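AP endonuclease, family 2 (Brucella melitensis biovar Abortus, PDB 3NGF) probably interconverts hydroxypyruvate and tartronate semialdehyde as a manganese-binding TIM-barrel isomerase of the hyi family. Local coordinates at residues A32-V40 with L258-D266; Q64-W74 with A102-M113. All blocks are in the same frame, centred on the assembly; numbering follows the deposited sequence.

Interaction 1: A32-V40 with L258-D266; sequences AAEAGFGGV and LAWFAPYRD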
loop_
_atom_site.group_PDB
_atom_site.type_symbol
_atom_site.label_atom_id
_atom_site.label_comp_id
_atom_site.label_asym_id
_atom_site.label_seq_id
_atom_site.Cartn_x
_atom_site.Cartn_y
_atom_site.Cartn_z
ATOM N N ALA A 32 17.892 -2.262 -4.279
ATOM C CA ALA A 32 17.239 -2.203 -2.984
ATOM C C ALA A 32 17.937 -3.113 -1.999
ATOM O O ALA A 32 18.211 -2.709 -0.881
ATOM C CB ALA A 32 15.722 -2.598 -3.105
ATOM N N ALA A 33 18.258 -4.331 -2.420
ATOM C CA ALA A 33 18.964 -5.270 -1.538
ATOM C C ALA A 33 20.383 -4.770 -1.170
ATOM O O ALA A 33 20.797 -4.873 -0.006
ATOM C CB ALA A 33 19.019 -6.666 -2.181
ATOM N N GLU A 34 21.103 -4.198 -2.139
ATOM C CA GLU A 34 22.462 -3.660 -1.882
ATOM C C GLU A 34 22.416 -2.435 -0.959
ATOM O O GLU A 34 23.388 -2.168 -0.247
ATOM C CB GLU A 34 23.183 -3.330 -3.195
ATOM C CG GLU A 34 23.622 -4.583 -3.990
ATOM C CD GLU A 34 24.274 -4.254 -5.327
ATOM O OE1 GLU A 34 24.395 -3.047 -5.646
ATOM O OE2 GLU A 34 24.678 -5.204 -6.051
ATOM N N ALA A 35 21.278 -1.728 -0.944
ATOM C CA ALA A 35 21.083 -0.558 -0.072
ATOM C C ALA A 35 20.668 -1.023 1.327
ATOM O O ALA A 35 20.567 -0.222 2.223
ATOM C CB ALA A 35 20.026 0.418 -0.678
ATOM N N GLY A 36 20.444 -2.330 1.496
ATOM C CA GLY A 36 20.135 -2.920 2.789
ATOM C C GLY A 36 18.667 -3.081 3.118
ATOM O O GLY A 36 18.315 -3.276 4.285
ATOM N N PHE A 37 17.792 -2.996 2.112
ATOM C CA PHE A 37 16.372 -3.331 2.334
ATOM C C PHE A 37 16.205 -4.850 2.292
ATOM O O PHE A 37 16.793 -5.514 1.442
ATOM C CB PHE A 37 15.483 -2.675 1.281
ATOM C CG PHE A 37 15.380 -1.177 1.431
ATOM C CD1 PHE A 37 14.446 -0.596 2.293
ATOM C CD2 PHE A 37 16.228 -0.355 0.725
ATOM C CE1 PHE A 37 14.374 0.782 2.439
ATOM C CE2 PHE A 37 16.161 1.037 0.869
ATOM C CZ PHE A 37 15.233 1.596 1.726
ATOM N N GLY A 38 15.407 -5.379 3.213
ATOM C CA GLY A 38 15.043 -6.805 3.229
ATOM C C GLY A 38 13.685 -7.057 2.601
ATOM O O GLY A 38 13.318 -8.213 2.341
ATOM N N GLY A 39 12.929 -5.989 2.367
ATOM C CA GLY A 39 11.596 -6.090 1.777
ATOM C C GLY A 39 11.375 -5.050 0.708
ATOM O O GLY A 39 12.020 -3.985 0.717
ATOM N N VAL A 40 10.471 -5.359 -0.228
ATOM C CA VAL A 40 10.086 -4.415 -1.262
ATOM C C VAL A 40 8.560 -4.410 -1.455
ATOM O O VAL A 40 7.864 -5.372 -1.107
ATOM C CB VAL A 40 10.766 -4.696 -2.617
ATOM C CG1 VAL A 40 12.289 -4.524 -2.511
ATOM C CG2 VAL A 40 10.414 -6.094 -3.129
ATOM N N LEU A 258 19.583 8.179 1.280
ATOM C CA LEU A 258 19.338 7.118 2.256
ATOM C C LEU A 258 20.025 7.246 3.633
ATOM O O LEU A 258 20.019 6.296 4.402
ATOM C CB LEU A 258 19.657 5.767 1.613
ATOM C CG LEU A 258 18.680 5.317 0.533
ATOM C CD1 LEU A 258 19.132 3.993 -0.076
ATOM C CD2 LEU A 258 17.237 5.200 1.075
ATOM N N ALA A 259 20.567 8.423 3.986
ATOM C CA ALA A 259 21.127 8.603 5.332
ATOM C C ALA A 259 20.097 8.308 6.434
ATOM O O ALA A 259 20.440 7.758 7.475
ATOM C CB ALA A 259 21.735 10.044 5.525
ATOM N N TRP A 260 18.827 8.646 6.193
ATOM C CA TRP A 260 17.776 8.461 7.192
ATOM C C TRP A 260 17.622 6.992 7.537
ATOM O O TRP A 260 17.242 6.644 8.657
ATOM C CB TRP A 260 16.423 9.014 6.686
ATOM C CG TRP A 260 15.788 8.201 5.615
ATOM C CD1 TRP A 260 15.887 8.390 4.278
ATOM C CD2 TRP A 260 14.951 7.041 5.798
ATOM N NE1 TRP A 260 15.177 7.420 3.603
ATOM C CE2 TRP A 260 14.602 6.576 4.516
ATOM C CE3 TRP A 260 14.492 6.347 6.920
ATOM C CZ2 TRP A 260 13.811 5.436 4.320
ATOM C CZ3 TRP A 260 13.693 5.236 6.737
ATOM C CH2 TRP A 260 13.350 4.793 5.441
ATOM N N PHE A 261 17.899 6.140 6.542
ATOM C CA PHE A 261 17.724 4.685 6.650
ATOM C C PHE A 261 18.935 3.992 7.294
ATOM O O PHE A 261 18.839 2.830 7.685
ATOM C CB PHE A 261 17.461 4.140 5.248
ATOM C CG PHE A 261 17.255 2.647 5.171
ATOM C CD1 PHE A 261 16.266 2.024 5.915
ATOM C CD2 PHE A 261 18.025 1.877 4.302
ATOM C CE1 PHE A 261 16.055 0.643 5.818
ATOM C CE2 PHE A 261 17.824 0.479 4.195
ATOM C CZ PHE A 261 16.850 -0.136 4.961
ATOM N N ALA A 262 20.071 4.691 7.387
ATOM C CA ALA A 262 21.325 4.096 7.909
ATOM C C ALA A 262 21.174 3.295 9.217
ATOM O O ALA A 262 21.690 2.192 9.306
ATOM C CB ALA A 262 22.424 5.163 8.050
ATOM N N PRO A 263 20.459 3.832 10.220
ATOM C CA PRO A 263 20.246 3.098 11.476
ATOM C C PRO A 263 19.462 1.786 11.359
ATOM O O PRO A 263 19.503 0.968 12.277
ATOM C CB PRO A 263 19.420 4.083 12.315
ATOM C CG PRO A 263 19.751 5.430 11.757
ATOM C CD PRO A 263 19.939 5.208 10.295
ATOM N N TYR A 264 18.738 1.604 10.257
ATOM C CA TYR A 264 17.776 0.517 10.130
ATOM C C TYR A 264 18.178 -0.551 9.125
ATOM O O TYR A 264 17.500 -1.576 9.028
ATOM C CB TYR A 264 16.422 1.099 9.713
ATOM C CG TYR A 264 15.934 2.157 10.657
ATOM C CD1 TYR A 264 15.466 1.810 11.920
ATOM C CD2 TYR A 264 15.965 3.505 10.311
ATOM C CE1 TYR A 264 15.028 2.766 12.801
ATOM C CE2 TYR A 264 15.529 4.478 11.196
ATOM C CZ TYR A 264 15.068 4.095 12.436
ATOM O OH TYR A 264 14.621 5.025 13.313
ATOM N N ARG A 265 19.255 -0.317 8.374
ATOM C CA ARG A 265 19.549 -1.147 7.206
ATOM C C ARG A 265 20.038 -2.557 7.555
ATOM O O ARG A 265 20.617 -2.783 8.619
ATOM C CB ARG A 265 20.497 -0.438 6.225
ATOM C CG ARG A 265 21.850 -0.022 6.767
ATOM C CD ARG A 265 22.730 0.468 5.636
ATOM N NE ARG A 265 23.107 -0.641 4.759
ATOM C CZ ARG A 265 23.732 -0.519 3.587
ATOM N NH1 ARG A 265 24.061 0.684 3.110
ATOM N NH2 ARG A 265 24.022 -1.610 2.883
ATOM N N ASP A 266 19.797 -3.475 6.614
ATOM C CA ASP A 266 19.927 -4.940 6.770
ATOM C C ASP A 266 18.641 -5.541 7.345
ATOM O O ASP A 266 17.727 -5.923 6.576
ATOM C CB ASP A 266 21.155 -5.358 7.591
ATOM C CG ASP A 266 22.470 -4.921 6.947
ATOM O OD1 ASP A 266 22.441 -4.205 5.912
ATOM O OD2 ASP A 266 23.552 -5.297 7.476
#
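Gly36 and Asp266 bring the two backbones to a CA-CA distance of 4.5 Å, where Asp266 N donates to Gly36 O over 2.8 Å. Gly36 is the first residue to leave helical backbone angles after helix 25-34, in a Schellman motif with positive phi and bonds from Gly36 N to Ala33 O and from Phe37 N to Ala32 O. Having no side chain, it lets the chain end of 258-266 come close. Next to this bond the rings of Phe37 and Phe261 form an offset stack, their centroids 4.0 Å apart and their planes only 6° from parallel. Phe261 CE2 lies over the centre of the Phe37 ring. The Phe261 side chain leaves its backbone with CG opposite the backbone N (chi1 -180°), which carries the ring across to Phe37 and turns its edge to the carbonyls that follow the last helical turn: Ala35 O sits in the ring plane, 3.5 Å from Phe261 CE2. Leu258 extends the apolar patch, placing CD1 3.7 Å from Ala35 CB and CD2 at the edge of Phe37. The Arg265 guanidinium lays one face over Ala35 O, its CZ 3.5 Å from that oxygen, while NH2 makes a weak, bent bond to Glu34 O (3.2 Å, 123°). The carboxylate of Glu34 turns instead to Arg30. Phe12 of strand 11-15 touches both stacked phenyl rings. The contact thus fastens the C-terminal tail to the first helix-to-strand turn of the barrel, and the cationic guanidinium beside carbonyls at a helix C-terminus is consistent with a favourable interaction with the helix dipole.

Interaction 2: Q64-W74 with A102-M113; sequences QVLFNMPPGDW and ALALDCRTLHAM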
loop_
_atom_site.group_PDB
_atom_site.type_symbol
_atom_site.label_atom_id
_atom_site.label_comp_id
_atom_site.label_asym_id
_atom_site.label_seq_id
_atom_site.Cartn_x
_atom_site.Cartn_y
_atom_site.Cartn_z
ATOM N N GLN A 64 8.442 -9.876 -0.585
ATOM C CA GLN A 64 7.428 -9.051 -1.230
ATOM C C GLN A 64 6.380 -8.692 -0.182
ATOM O O GLN A 64 5.669 -9.571 0.317
ATOM C CB GLN A 64 6.754 -9.792 -2.390
ATOM C CG GLN A 64 5.784 -8.885 -3.183
ATOM C CD GLN A 64 6.495 -7.804 -3.988
ATOM O OE1 GLN A 64 7.509 -8.082 -4.617
ATOM N NE2 GLN A 64 5.931 -6.574 -4.023
ATOM N N VAL A 65 6.324 -7.415 0.190
ATOM C CA VAL A 65 5.484 -6.987 1.322
ATOM C C VAL A 65 4.073 -6.612 0.890
ATOM O O VAL A 65 3.107 -6.833 1.645
ATOM C CB VAL A 65 6.167 -5.823 2.041
ATOM C CG1 VAL A 65 5.274 -5.203 3.074
ATOM C CG2 VAL A 65 7.537 -6.326 2.640
ATOM N N LEU A 66 3.942 -6.069 -0.312
ATOM C CA LEU A 66 2.669 -5.489 -0.767
ATOM C C LEU A 66 2.700 -5.289 -2.270
ATOM O O LEU A 66 3.746 -4.973 -2.838
ATOM C CB LEU A 66 2.432 -4.124 -0.080
ATOM C CG LEU A 66 1.172 -3.348 -0.543
ATOM C CD1 LEU A 66 -0.018 -3.897 0.168
ATOM C CD2 LEU A 66 1.316 -1.836 -0.313
ATOM N N PHE A 67 1.554 -5.470 -2.918
ATOM C CA PHE A 67 1.285 -4.854 -4.215
ATOM C C PHE A 67 -0.228 -4.704 -4.412
ATOM O O PHE A 67 -1.029 -5.081 -3.533
ATOM C CB PHE A 67 1.973 -5.566 -5.391
ATOM C CG PHE A 67 1.570 -7.015 -5.568
ATOM C CD1 PHE A 67 0.497 -7.346 -6.410
ATOM C CD2 PHE A 67 2.237 -8.023 -4.882
ATOM C CE1 PHE A 67 0.108 -8.689 -6.592
ATOM C CE2 PHE A 67 1.889 -9.340 -5.053
ATOM C CZ PHE A 67 0.825 -9.683 -5.903
ATOM N N ASN A 68 -0.606 -4.041 -5.492
ATOM C CA ASN A 68 -2.023 -3.741 -5.733
ATOM C C ASN A 68 -2.655 -4.737 -6.671
ATOM O O ASN A 68 -2.009 -5.256 -7.587
ATOM C CB ASN A 68 -2.198 -2.360 -6.355
ATOM C CG ASN A 68 -1.706 -1.243 -5.494
ATOM O OD1 ASN A 68 -1.210 -1.452 -4.398
ATOM N ND2 ASN A 68 -1.844 -0.004 -6.004
ATOM N N MET A 69 -3.953 -4.957 -6.489
ATOM C CA MET A 69 -4.739 -5.671 -7.485
ATOM C C MET A 69 -4.837 -4.838 -8.788
ATOM O O MET A 69 -4.616 -3.623 -8.766
ATOM C CB MET A 69 -6.128 -5.975 -6.920
ATOM C CG MET A 69 -6.105 -6.776 -5.622
ATOM S SD MET A 69 -7.745 -7.305 -5.169
ATOM C CE MET A 69 -7.397 -8.449 -3.817
ATOM N N PRO A 70 -5.174 -5.477 -9.919
ATOM C CA PRO A 70 -5.272 -4.717 -11.178
ATOM C C PRO A 70 -6.220 -3.511 -11.012
ATOM O O PRO A 70 -7.286 -3.638 -10.385
ATOM C CB PRO A 70 -5.825 -5.742 -12.164
ATOM C CG PRO A 70 -5.396 -7.059 -11.628
ATOM C CD PRO A 70 -5.361 -6.924 -10.132
ATOM N N PRO A 71 -5.840 -2.349 -11.547
ATOM C CA PRO A 71 -6.604 -1.113 -11.321
ATOM C C PRO A 71 -7.667 -0.759 -12.375
ATOM O O PRO A 71 -8.373 0.244 -12.219
ATOM C CB PRO A 71 -5.507 -0.074 -11.373
ATOM C CG PRO A 71 -4.616 -0.579 -12.417
ATOM C CD PRO A 71 -4.590 -2.069 -12.267
ATOM N N GLY A 72 -7.772 -1.566 -13.424
ATOM C CA GLY A 72 -8.547 -1.196 -14.621
ATOM C C GLY A 72 -7.650 -0.495 -15.631
ATOM O O GLY A 72 -6.459 -0.764 -15.686
ATOM N N ASP A 73 -8.217 0.413 -16.412
ATOM C CA ASP A 73 -7.482 1.113 -17.470
ATOM C C ASP A 73 -6.781 2.357 -16.902
ATOM O O ASP A 73 -7.339 3.445 -16.928
ATOM C CB ASP A 73 -8.461 1.512 -18.582
ATOM C CG ASP A 73 -7.783 2.018 -19.842
ATOM O OD1 ASP A 73 -6.548 2.247 -19.858
ATOM O OD2 ASP A 73 -8.526 2.191 -20.843
ATOM N N TRP A 74 -5.569 2.176 -16.394
ATOM C CA TRP A 74 -4.804 3.264 -15.741
ATOM C C TRP A 74 -4.525 4.435 -16.678
ATOM O O TRP A 74 -4.724 5.607 -16.314
ATOM C CB TRP A 74 -3.488 2.736 -15.193
ATOM C CG TRP A 74 -2.777 3.717 -14.270
ATOM C CD1 TRP A 74 -1.892 4.698 -14.638
ATOM C CD2 TRP A 74 -2.907 3.811 -12.845
ATOM N NE1 TRP A 74 -1.461 5.387 -13.528
ATOM C CE2 TRP A 74 -2.067 4.868 -12.418
ATOM C CE3 TRP A 74 -3.656 3.116 -11.890
ATOM C CZ2 TRP A 74 -1.958 5.243 -11.074
ATOM C CZ3 TRP A 74 -3.535 3.478 -10.558
ATOM C CH2 TRP A 74 -2.689 4.529 -10.158
ATOM N N ALA A 102 0.330 -13.161 -6.108
ATOM C CA ALA A 102 0.584 -13.233 -4.655
ATOM C C ALA A 102 1.138 -14.589 -4.233
ATOM O O ALA A 102 2.073 -14.653 -3.449
ATOM C CB ALA A 102 -0.682 -12.912 -3.851
ATOM N N LEU A 103 0.609 -15.674 -4.789
ATOM C CA LEU A 103 1.162 -16.986 -4.464
ATOM C C LEU A 103 2.584 -17.152 -5.021
ATOM O O LEU A 103 3.477 -17.633 -4.307
ATOM C CB LEU A 103 0.202 -18.084 -4.942
ATOM C CG LEU A 103 -1.171 -18.083 -4.247
ATOM C CD1 LEU A 103 -2.149 -19.097 -4.896
ATOM C CD2 LEU A 103 -1.023 -18.397 -2.745
ATOM N N ALA A 104 2.813 -16.731 -6.261
ATOM C CA ALA A 104 4.150 -16.775 -6.845
ATOM C C ALA A 104 5.223 -16.020 -6.065
ATOM O O ALA A 104 6.380 -16.466 -5.973
ATOM C CB ALA A 104 4.124 -16.324 -8.317
ATOM N N LEU A 105 4.847 -14.863 -5.519
ATOM C CA LEU A 105 5.757 -13.999 -4.791
ATOM C C LEU A 105 5.727 -14.188 -3.261
ATOM O O LEU A 105 6.417 -13.450 -2.540
ATOM C CB LEU A 105 5.440 -12.528 -5.117
ATOM C CG LEU A 105 5.359 -12.139 -6.593
ATOM C CD1 LEU A 105 5.261 -10.614 -6.740
ATOM C CD2 LEU A 105 6.489 -12.695 -7.401
ATOM N N ASP A 106 4.969 -15.185 -2.786
ATOM C CA ASP A 106 4.707 -15.408 -1.355
ATOM C C ASP A 106 4.336 -14.090 -0.621
ATOM O O ASP A 106 4.867 -13.790 0.465
ATOM C CB ASP A 106 5.915 -16.089 -0.718
ATOM C CG ASP A 106 5.659 -16.576 0.710
ATOM O OD1 ASP A 106 4.505 -16.869 1.077
ATOM O OD2 ASP A 106 6.653 -16.671 1.478
ATOM N N CYS A 107 3.437 -13.317 -1.225
ATOM C CA CYS A 107 3.016 -12.026 -0.679
ATOM C C CYS A 107 1.724 -12.250 0.073
ATOM O O CYS A 107 0.798 -12.904 -0.451
ATOM C CB CYS A 107 2.808 -11.011 -1.789
ATOM S SG CYS A 107 2.379 -9.349 -1.196
ATOM N N ARG A 108 1.685 -11.734 1.304
ATOM C CA ARG A 108 0.606 -11.939 2.257
ATOM C C ARG A 108 -0.407 -10.776 2.319
ATOM O O ARG A 108 -1.401 -10.859 3.049
ATOM C CB ARG A 108 1.212 -12.152 3.655
ATOM C CG ARG A 108 2.342 -13.207 3.708
ATOM C CD ARG A 108 1.825 -14.552 3.243
ATOM N NE ARG A 108 2.848 -15.605 3.222
ATOM C CZ ARG A 108 3.351 -16.202 4.301
ATOM N NH1 ARG A 108 2.950 -15.863 5.520
ATOM N NH2 ARG A 108 4.252 -17.161 4.154
ATOM N N THR A 109 -0.159 -9.705 1.563
ATOM C CA THR A 109 -0.947 -8.458 1.687
ATOM C C THR A 109 -1.155 -7.808 0.317
ATOM O O THR A 109 -0.199 -7.605 -0.411
ATOM C CB THR A 109 -0.260 -7.457 2.650
ATOM O OG1 THR A 109 0.157 -8.131 3.837
ATOM C CG2 THR A 109 -1.202 -6.298 2.999
ATOM N N LEU A 110 -2.410 -7.501 -0.020
ATOM C CA LEU A 110 -2.765 -6.926 -1.310
ATOM C C LEU A 110 -3.654 -5.719 -1.082
ATOM O O LEU A 110 -4.566 -5.786 -0.241
ATOM C CB LEU A 110 -3.521 -7.923 -2.173
ATOM C CG LEU A 110 -2.759 -9.181 -2.561
ATOM C CD1 LEU A 110 -3.724 -10.205 -3.195
ATOM C CD2 LEU A 110 -1.654 -8.795 -3.529
ATOM N N HIS A 111 -3.397 -4.642 -1.812
ATOM C CA HIS A 111 -4.239 -3.454 -1.796
ATOM C C HIS A 111 -5.252 -3.504 -2.953
ATOM O O HIS A 111 -4.866 -3.569 -4.127
ATOM C CB HIS A 111 -3.348 -2.207 -1.868
ATOM C CG HIS A 111 -4.071 -0.919 -2.107
ATOM N ND1 HIS A 111 -3.453 0.168 -2.692
ATOM C CD2 HIS A 111 -5.339 -0.532 -1.841
ATOM C CE1 HIS A 111 -4.308 1.173 -2.757
ATOM N NE2 HIS A 111 -5.458 0.777 -2.250
ATOM N N ALA A 112 -6.536 -3.498 -2.620
ATOM C CA ALA A 112 -7.600 -3.398 -3.624
ATOM C C ALA A 112 -8.045 -1.946 -3.757
ATOM O O ALA A 112 -8.657 -1.404 -2.833
ATOM C CB ALA A 112 -8.771 -4.279 -3.223
ATOM N N MET A 113 -7.751 -1.334 -4.898
ATOM C CA MET A 113 -8.117 0.055 -5.167
ATOM C C MET A 113 -9.626 0.196 -5.429
ATOM O O MET A 113 -10.275 -0.715 -5.966
ATOM C CB MET A 113 -7.307 0.594 -6.350
ATOM C CG MET A 113 -5.774 0.591 -6.105
ATOM S SD MET A 113 -4.950 1.583 -7.356
ATOM C CE MET A 113 -5.349 3.238 -6.848
HETATM O O HOH W 1 8.123 -12.771 -0.526
HETATM O O HOH W 2 4.197 -10.553 2.402
HETATM O O HOH W 3 2.900 -8.539 3.807
HETATM O O HOH W 4 -6.830 -2.340 -7.413
HETATM O O HOH W 5 -9.577 -2.358 -8.211
#
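Phe67 and Leu110 lie side by side where the parallel strands 64-68 and 109-111 meet, and Leu110 CD2 makes a CH-pi contact over the Phe67 ring, 3.6 Å from its centroid. With chi1 at 60°, Phe67 turns one face to Leu110 and its edge to Ala102 N at the end of helix 88-104, while Cys107 SG approaches obliquely. Two nearly straight bonds, His111 N to Phe67 O (3.0 Å) and Met69 N to His111 O (2.9 Å), join the strands in this tight middle. Asn68 and His111 point the same way with amide and ring planes 82° apart; the bond from His111 ND1 to Asn68 OD1 is weak. Further along, Met113 SD meets the edge of Trp74, 4.0 Å from CZ3. The ends are watered instead. Around Gln64 the side chains still touch, but waters bridge Gln64 N to Leu105 O, Gln64 O to Arg108 N and Val65 O to Thr109 OG1; another links Met69 O to Met113 N. Phe67 N and Thr109 O are buried without a partner. Strand 63-68, helix 88-104 and strand 109-111 form a beta-alpha-beta unit of the TIM barrel, flanked by strands 39-41 and 146-149; Leu105 reaches helix 50-59 and Met69 packs on Val95 and Ala98 of helix 88-104.

The two contacts, with centres 22 Å apart, share one closed sheet: strand 39-41, entered from interaction 1, is the neighbour of strand 63-68 in interaction 2, and a probable hydrogen bond joins Val65 N to Val40 O over 2.9 Å. Interaction 2 is nested in the chain loop that interaction 1 closes. It also lies nearer the metal, which is held by Glu150, Asp185, Gln211 and Glu247: the His111 side chain is about 3 Å from that of Glu150 and about 6 Å from the manganese. Interaction 1 is more peripheral, the Phe37 side chain lying about 11 Å from that of Glu247, a predicted proton donor or acceptor.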